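Local coordinates for protein transcriptional repressor PagR (Bacillus anthracis, PDB 2ZKZ) that represses transcription of the pagA and atxA genes by binding DNA as a dimeric winged helix-turn-helix protein of the ArsR family, at residues H26-R29 with L30-V33; H61-K64 with M65-K68; R72-G76 with L77-Y81. All coordinates share one frame; numbering follows the deposited sequence.

Contact 1 of 3, residues H26-R29 with L30-V33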
loop_
_atom_site.group_PDB
_atom_site.type_symbol
_atom_site.label_atom_id
_atom_site.label_comp_id
_atom_site.label_asym_id
_atom_site.label_seq_id
_atom_site.Cartn_x
_atom_site.Cartn_y
_atom_site.Cartn_z
ATOM N N HIS A 26 -5.845 -4.527 3.373
ATOM C CA HIS A 26 -6.990 -5.370 3.712
ATOM C C HIS A 26 -8.228 -4.647 3.182
ATOM O O HIS A 26 -8.403 -3.456 3.428
ATOM C CB HIS A 26 -7.103 -5.525 5.237
ATOM C CG HIS A 26 -5.938 -6.227 5.863
ATOM N ND1 HIS A 26 -5.891 -7.595 6.024
ATOM C CD2 HIS A 26 -4.758 -5.754 6.329
ATOM C CE1 HIS A 26 -4.732 -7.935 6.559
ATOM N NE2 HIS A 26 -4.026 -6.836 6.753
ATOM N N PRO A 27 -9.103 -5.358 2.456
ATOM C CA PRO A 27 -10.325 -4.782 1.886
ATOM C C PRO A 27 -11.145 -3.893 2.822
ATOM O O PRO A 27 -11.469 -2.754 2.487
ATOM C CB PRO A 27 -11.107 -6.018 1.440
ATOM C CG PRO A 27 -10.022 -6.939 1.019
ATOM C CD PRO A 27 -9.008 -6.793 2.133
HETATM N N MSE A 28 -11.484 -4.414 3.993
HETATM C CA MSE A 28 -12.285 -3.648 4.939
HETATM C C MSE A 28 -11.521 -2.466 5.527
HETATM O O MSE A 28 -12.122 -1.461 5.911
HETATM C CB MSE A 28 -12.814 -4.566 6.039
HETATM C CG MSE A 28 -13.894 -5.533 5.543
HETATM SE SE MSE A 28 -15.385 -4.629 4.659
HETATM C CE MSE A 28 -14.856 -4.901 2.813
ATOM N N ARG A 29 -10.196 -2.573 5.594
ATOM C CA ARG A 29 -9.408 -1.461 6.098
ATOM C C ARG A 29 -9.406 -0.354 5.054
ATOM O O ARG A 29 -9.454 0.828 5.391
ATOM C CB ARG A 29 -7.979 -1.900 6.421
ATOM C CG ARG A 29 -7.921 -2.859 7.598
ATOM C CD ARG A 29 -6.505 -3.155 8.008
ATOM N NE ARG A 29 -6.459 -4.218 9.007
ATOM C CZ ARG A 29 -5.340 -4.685 9.537
ATOM N NH1 ARG A 29 -4.170 -4.176 9.167
ATOM N NH2 ARG A 29 -5.388 -5.674 10.416
ATOM N N LEU A 30 -9.352 -0.724 3.780
ATOM C CA LEU A 30 -9.385 0.302 2.744
ATOM C C LEU A 30 -10.762 0.974 2.776
ATOM O O LEU A 30 -10.873 2.174 2.544
ATOM C CB LEU A 30 -9.096 -0.305 1.365
ATOM C CG LEU A 30 -7.637 -0.745 1.162
ATOM C CD1 LEU A 30 -7.472 -1.440 -0.196
ATOM C CD2 LEU A 30 -6.723 0.477 1.251
ATOM N N LYS A 31 -11.803 0.199 3.068
ATOM C CA LYS A 31 -13.153 0.749 3.158
ATOM C C LYS A 31 -13.212 1.776 4.279
ATOM O O LYS A 31 -13.777 2.852 4.116
ATOM C CB LYS A 31 -14.177 -0.340 3.470
ATOM C CG LYS A 31 -14.659 -1.132 2.281
ATOM C CD LYS A 31 -16.113 -1.564 2.490
ATOM C CE LYS A 31 -17.017 -0.339 2.635
ATOM N NZ LYS A 31 -18.466 -0.680 2.714
ATOM N N ILE A 32 -12.645 1.423 5.426
ATOM C CA ILE A 32 -12.634 2.321 6.574
ATOM C C ILE A 32 -11.930 3.627 6.212
ATOM O O ILE A 32 -12.449 4.712 6.472
ATOM C CB ILE A 32 -11.934 1.658 7.785
ATOM C CG1 ILE A 32 -12.782 0.487 8.282
ATOM C CG2 ILE A 32 -11.693 2.682 8.890
ATOM C CD1 ILE A 32 -12.146 -0.323 9.422
ATOM N N VAL A 33 -10.755 3.530 5.601
ATOM C CA VAL A 33 -10.027 4.737 5.221
ATOM C C VAL A 33 -10.828 5.582 4.234
ATOM O O VAL A 33 -10.883 6.811 4.355
ATOM C CB VAL A 33 -8.652 4.396 4.599
ATOM C CG1 VAL A 33 -7.963 5.673 4.130
ATOM C CG2 VAL A 33 -7.793 3.674 5.620
#
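Leu30 N donates to His26 O, the carbonyl of the N-cap residue at the start of helix 27-39, at 2.9 Å. The isobutyl group of Leu30 starts beside the same carbonyl, CG being 3.6 Å from His26 O, and goes on to meet Leu95 of helix 86-95 and Leu14 of the second subunit.

Lys31 N bonds to Pro27 O, and its side chain runs beside that of Met28, a selenomethionine, both pointing the same way. Bends at chi2 and chi3 in both chains bring methyl CE of Met28 to 3.6 Å from Lys31 CD, with SE at 3.8 Å from that same CD. Helix 27-39 of this ArsR-type winged helix-turn-helix domain presents a partly exposed flank to the second subunit, whose Tyr11 packs on Met28 and whose Leu14 packs on Lys31.

Ile32 N reaches Met28 O at 3.0 Å. With CG1 beside its own backbone N (chi1 -67°), Ile32 leans over that acceptor, CG1 coming to 3.1 Å from Met28 O, and its side chain packs on Leu70.

Val33 N takes Arg29 O at 3.0 Å, and methyl CG2 of Val33 rests 3.3 Å from the same oxygen. The extended Arg29 side chain runs back past the His26 ring, over whose rim NH2 lies, while NH1 bonds to Thr23 O.

Contact 2 of 3, residues H61-K64 with M65-K68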
loop_
_atom_site.group_PDB
_atom_site.type_symbol
_atom_site.label_atom_id
_atom_site.label_comp_id
_atom_site.label_asym_id
_atom_site.label_seq_id
_atom_site.Cartn_x
_atom_site.Cartn_y
_atom_site.Cartn_z
ATOM N N HIS A 61 -9.580 -4.087 13.413
ATOM C CA HIS A 61 -9.001 -3.331 12.312
ATOM C C HIS A 61 -8.549 -1.967 12.824
ATOM O O HIS A 61 -7.429 -1.529 12.546
ATOM C CB HIS A 61 -10.023 -3.167 11.183
ATOM C CG HIS A 61 -10.140 -4.373 10.305
ATOM N ND1 HIS A 61 -11.352 -4.881 9.891
ATOM C CD2 HIS A 61 -9.192 -5.178 9.772
ATOM C CE1 HIS A 61 -11.144 -5.950 9.141
ATOM N NE2 HIS A 61 -9.841 -6.152 9.055
ATOM N N LEU A 62 -9.414 -1.295 13.581
ATOM C CA LEU A 62 -9.064 0.020 14.118
ATOM C C LEU A 62 -7.840 -0.058 15.022
ATOM O O LEU A 62 -6.984 0.826 15.000
ATOM C CB LEU A 62 -10.251 0.622 14.877
ATOM C CG LEU A 62 -11.429 1.046 13.990
ATOM C CD1 LEU A 62 -12.640 1.384 14.848
ATOM C CD2 LEU A 62 -11.026 2.240 13.136
ATOM N N CYS A 63 -7.752 -1.128 15.804
ATOM C CA CYS A 63 -6.626 -1.314 16.707
ATOM C C CYS A 63 -5.321 -1.411 15.917
ATOM O O CYS A 63 -4.333 -0.759 16.244
ATOM C CB CYS A 63 -6.832 -2.582 17.534
ATOM S SG CYS A 63 -5.531 -2.888 18.725
ATOM N N LYS A 64 -5.335 -2.217 14.859
ATOM C CA LYS A 64 -4.163 -2.402 14.012
ATOM C C LYS A 64 -3.778 -1.121 13.252
ATOM O O LYS A 64 -2.600 -0.850 13.032
ATOM C CB LYS A 64 -4.442 -3.515 13.003
ATOM C CG LYS A 64 -3.269 -4.444 12.742
ATOM C CD LYS A 64 -3.342 -5.684 13.617
ATOM C CE LYS A 64 -2.274 -6.692 13.219
ATOM N NZ LYS A 64 -2.437 -7.987 13.936
HETATM N N MSE A 65 -4.779 -0.340 12.861
HETATM C CA MSE A 65 -4.563 0.892 12.100
HETATM C C MSE A 65 -4.178 2.117 12.927
HETATM O O MSE A 65 -3.457 2.995 12.445
HETATM C CB MSE A 65 -5.823 1.218 11.296
HETATM C CG MSE A 65 -6.333 0.041 10.474
HETATM SE SE MSE A 65 -8.044 0.367 9.621
HETATM C CE MSE A 65 -9.171 0.574 11.142
ATOM N N ARG A 66 -4.666 2.189 14.161
ATOM C CA ARG A 66 -4.382 3.339 15.011
ATOM C C ARG A 66 -2.899 3.616 15.221
ATOM O O ARG A 66 -2.148 2.740 15.637
ATOM C CB ARG A 66 -5.047 3.185 16.389
ATOM C CG ARG A 66 -4.602 4.283 17.352
ATOM C CD ARG A 66 -5.258 4.228 18.725
ATOM N NE ARG A 66 -4.958 3.002 19.457
ATOM C CZ ARG A 66 -5.757 1.944 19.477
ATOM N NH1 ARG A 66 -6.898 1.969 18.804
ATOM N NH2 ARG A 66 -5.418 0.868 20.173
ATOM N N GLY A 67 -2.487 4.850 14.949
ATOM C CA GLY A 67 -1.098 5.218 15.151
ATOM C C GLY A 67 -0.226 5.079 13.921
ATOM O O GLY A 67 0.866 5.637 13.864
ATOM N N LYS A 68 -0.699 4.330 12.932
ATOM C CA LYS A 68 0.065 4.134 11.710
ATOM C C LYS A 68 -0.699 4.688 10.520
ATOM O O LYS A 68 -0.152 5.425 9.709
ATOM C CB LYS A 68 0.332 2.643 11.481
ATOM C CG LYS A 68 1.257 1.994 12.500
ATOM C CD LYS A 68 1.457 0.513 12.192
ATOM C CE LYS A 68 2.409 -0.131 13.185
ATOM N NZ LYS A 68 2.527 -1.594 12.953
#
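Leu62 and Arg66 meet where helix 55-65 runs out. This is the second helix of the predicted helix-turn-helix motif, the one that by analogy with other ArsR-family repressors would enter the DNA major groove. The chain then breaks into the loop leading to strand 71-75.

Backbone bonds come first. Arg66 N donates to Leu62 O at 2.8 Å, although Arg66 itself has already left helical angles. One residue earlier Met65 N points at His61 O at 2.9 Å, but the place of that oxygen is less sure. Beyond them Lys68 N folds back onto Met65 O at 3.1 Å, the chain making the turn at Gly67 with a positive phi of 94°.

The apolar contacts lie on the buried side. Met65, a selenomethionine, bends at chi3, and the end of its side chain lies against Leu62, the two chains crossing at a slant. The modelled position of that end is uncertain, because several of its approaches to the preceding turn are too short to be real, so the contact is sound in outline and doubtful in detail. Leu62 also packs on Val44 and Ile47 of helix 44-51, and Leu70 touches both Leu62 and Met65, so the pair belongs to the domain core.

Charged groups occupy the outer side. Lys68 NZ forms a salt bridge with Glu19 OE2. Arg66 carries CG opposite its backbone N (chi1 172°) and then kinks at chi3, which lays the guanidinium back along the helix end: Cys63 O stands over one face, toward its rim, and Cys63 SG lies 4.0 Å from Arg66 NH2.

Contact 3 of 3, residues R72-G76 with L77-Y81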
loop_
_atom_site.group_PDB
_atom_site.type_symbol
_atom_site.label_atom_id
_atom_site.label_comp_id
_atom_site.label_asym_id
_atom_site.label_seq_id
_atom_site.Cartn_x
_atom_site.Cartn_y
_atom_site.Cartn_z
ATOM N N ARG A 72 -6.563 8.485 16.442
ATOM C CA ARG A 72 -7.663 8.356 17.381
ATOM C C ARG A 72 -7.804 9.705 18.087
ATOM O O ARG A 72 -6.817 10.283 18.542
ATOM C CB ARG A 72 -7.395 7.248 18.404
ATOM C CG ARG A 72 -8.536 7.061 19.391
ATOM C CD ARG A 72 -8.302 5.876 20.317
ATOM N NE ARG A 72 -7.070 6.020 21.083
ATOM C CZ ARG A 72 -6.575 5.079 21.882
ATOM N NH1 ARG A 72 -7.212 3.926 22.022
ATOM N NH2 ARG A 72 -5.440 5.287 22.530
ATOM N N ASN A 73 -9.036 10.201 18.160
ATOM C CA ASN A 73 -9.325 11.489 18.785
ATOM C C ASN A 73 -10.385 11.346 19.868
ATOM O O ASN A 73 -11.273 10.494 19.787
ATOM C CB ASN A 73 -9.860 12.481 17.749
ATOM C CG ASN A 73 -8.931 12.665 16.573
ATOM O OD1 ASN A 73 -8.033 13.502 16.603
ATOM N ND2 ASN A 73 -9.145 11.874 15.520
ATOM N N ARG A 74 -10.297 12.217 20.864
ATOM C CA ARG A 74 -11.234 12.235 21.966
ATOM C C ARG A 74 -11.873 13.624 22.073
ATOM O O ARG A 74 -11.194 14.639 21.953
ATOM C CB ARG A 74 -10.497 11.899 23.261
ATOM C CG ARG A 74 -11.222 12.308 24.535
ATOM C CD ARG A 74 -12.373 11.396 24.861
ATOM N NE ARG A 74 -11.945 10.068 25.298
ATOM C CZ ARG A 74 -12.792 9.115 25.679
ATOM N NH1 ARG A 74 -14.097 9.357 25.674
ATOM N NH2 ARG A 74 -12.345 7.921 26.051
ATOM N N GLN A 75 -13.186 13.655 22.269
ATOM C CA GLN A 75 -13.920 14.904 22.441
ATOM C C GLN A 75 -15.032 14.594 23.431
ATOM O O GLN A 75 -16.074 14.050 23.064
ATOM C CB GLN A 75 -14.502 15.396 21.114
ATOM C CG GLN A 75 -15.351 16.646 21.251
ATOM C CD GLN A 75 -15.658 17.299 19.919
ATOM O OE1 GLN A 75 -14.809 17.970 19.336
ATOM N NE2 GLN A 75 -16.873 17.095 19.426
ATOM N N GLY A 76 -14.796 14.930 24.695
ATOM C CA GLY A 76 -15.777 14.639 25.718
ATOM C C GLY A 76 -15.839 13.133 25.886
ATOM O O GLY A 76 -14.818 12.475 26.081
ATOM N N LEU A 77 -17.038 12.581 25.779
ATOM C CA LEU A 77 -17.236 11.147 25.914
ATOM C C LEU A 77 -16.955 10.414 24.603
ATOM O O LEU A 77 -16.803 9.190 24.588
ATOM C CB LEU A 77 -18.677 10.879 26.334
ATOM C CG LEU A 77 -19.092 11.503 27.670
ATOM C CD1 LEU A 77 -20.614 11.514 27.800
ATOM C CD2 LEU A 77 -18.445 10.720 28.801
ATOM N N GLU A 78 -16.871 11.160 23.506
ATOM C CA GLU A 78 -16.667 10.538 22.208
ATOM C C GLU A 78 -15.233 10.303 21.763
ATOM O O GLU A 78 -14.356 11.151 21.928
ATOM C CB GLU A 78 -17.387 11.334 21.108
ATOM C CG GLU A 78 -17.410 10.591 19.764
ATOM C CD GLU A 78 -17.993 11.396 18.611
ATOM O OE1 GLU A 78 -18.230 10.797 17.541
ATOM O OE2 GLU A 78 -18.204 12.617 18.754
ATOM N N ILE A 79 -15.017 9.123 21.195
ATOM C CA ILE A 79 -13.728 8.743 20.632
ATOM C C ILE A 79 -14.038 8.596 19.145
ATOM O O ILE A 79 -14.916 7.814 18.777
ATOM C CB ILE A 79 -13.234 7.373 21.146
ATOM C CG1 ILE A 79 -12.806 7.471 22.614
ATOM C CG2 ILE A 79 -12.076 6.890 20.268
ATOM C CD1 ILE A 79 -11.583 8.344 22.841
ATOM N N TYR A 80 -13.358 9.360 18.297
ATOM C CA TYR A 80 -13.594 9.252 16.863
ATOM C C TYR A 80 -12.271 9.181 16.110
ATOM O O TYR A 80 -11.235 9.627 16.597
ATOM C CB TYR A 80 -14.424 10.431 16.331
ATOM C CG TYR A 80 -13.762 11.785 16.444
ATOM C CD1 TYR A 80 -13.862 12.535 17.616
ATOM C CD2 TYR A 80 -13.030 12.317 15.379
ATOM C CE1 TYR A 80 -13.251 13.780 17.727
ATOM C CE2 TYR A 80 -12.414 13.561 15.481
ATOM C CZ TYR A 80 -12.531 14.284 16.657
ATOM O OH TYR A 80 -11.927 15.509 16.764
ATOM N N TYR A 81 -12.328 8.624 14.909
ATOM C CA TYR A 81 -11.142 8.470 14.090
ATOM C C TYR A 81 -11.085 9.438 12.930
ATOM O O TYR A 81 -12.106 9.920 12.447
ATOM C CB TYR A 81 -11.064 7.029 13.583
ATOM C CG TYR A 81 -10.795 6.055 14.699
ATOM C CD1 TYR A 81 -9.487 5.748 15.073
ATOM C CD2 TYR A 81 -11.844 5.496 15.433
ATOM C CE1 TYR A 81 -9.225 4.915 16.152
ATOM C CE2 TYR A 81 -11.594 4.657 16.517
ATOM C CZ TYR A 81 -10.276 4.375 16.870
ATOM O OH TYR A 81 -10.005 3.574 17.949
#
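The beta hairpin of strands 71-75 and 78-82, the wing of the domain, is held together here by Asn73 facing Tyr80 and Gln75 facing Glu78, two hydrogen-bonded antiparallel pairs. Asn73 N and Tyr80 O lie 2.8 Å apart, and Tyr80 N returns the bond to Asn73 O. Gln75 N reaches Glu78 O at 2.8 Å. The reverse bond, Glu78 N to Gln75 O at 3.0 Å, closes a type II' turn, with Gly76 taking the positive phi at its first corner.

Side chains of Asn73 and Tyr80 share one face of the hairpin. With chi1 at 64°, Tyr80 CG is wedged between its own N and carbonyl carbon, and the ring folds across the strand until Asn73 CB sits over its face, 3.5 Å from the centroid and 17° off the normal: a CH-pi contact. The Asn73 amide is turned only 18° from the ring plane. Its ND2 makes a second, longer bond of 3.3 Å to Tyr80 O, from above the carbonyl plane, and also bonds to Ser82 OG. Gln75 CB approaches the edge of the ring.

Arg72, Arg74, Ile79 and Tyr81 line the other face. Arg74 curls at chi2 and chi3, so that Ile79 CG1 lies 3.4 Å above the centre of its guanidinium, while NH1 bonds to Gly76 O at 3.2 Å. Arg72 runs alongside Tyr81, with CB 3.7 Å from Tyr81 CE1. A two-stranded antiparallel hairpin following the second helix of the motif is the wing of winged helix-turn-helix proteins.

Overall arrangement
Contacts 1 and 2 are both partly buried, contact 1 with four buried residues and none exposed, contact 2 with its buried side at Leu62 and Met65. They touch: Arg29 NE lies against His61 CD2, and Ile32 packs on Met65, so helix 27-39 backs the end of helix 55-65. Contact 3 is a surface hairpin, its centre about 20 Å from that of contact 1 with no touch between them. Contact 2 bridges the gap, with Leu62 CD1 packing on Tyr81 CE2 and Arg66 lying beside Arg72. Helical backbone bonds dominate 26-33, those at 61-68 give way to a loop, and strand pairing governs 72-81. Of the three, contact 1 alone reaches the second subunit.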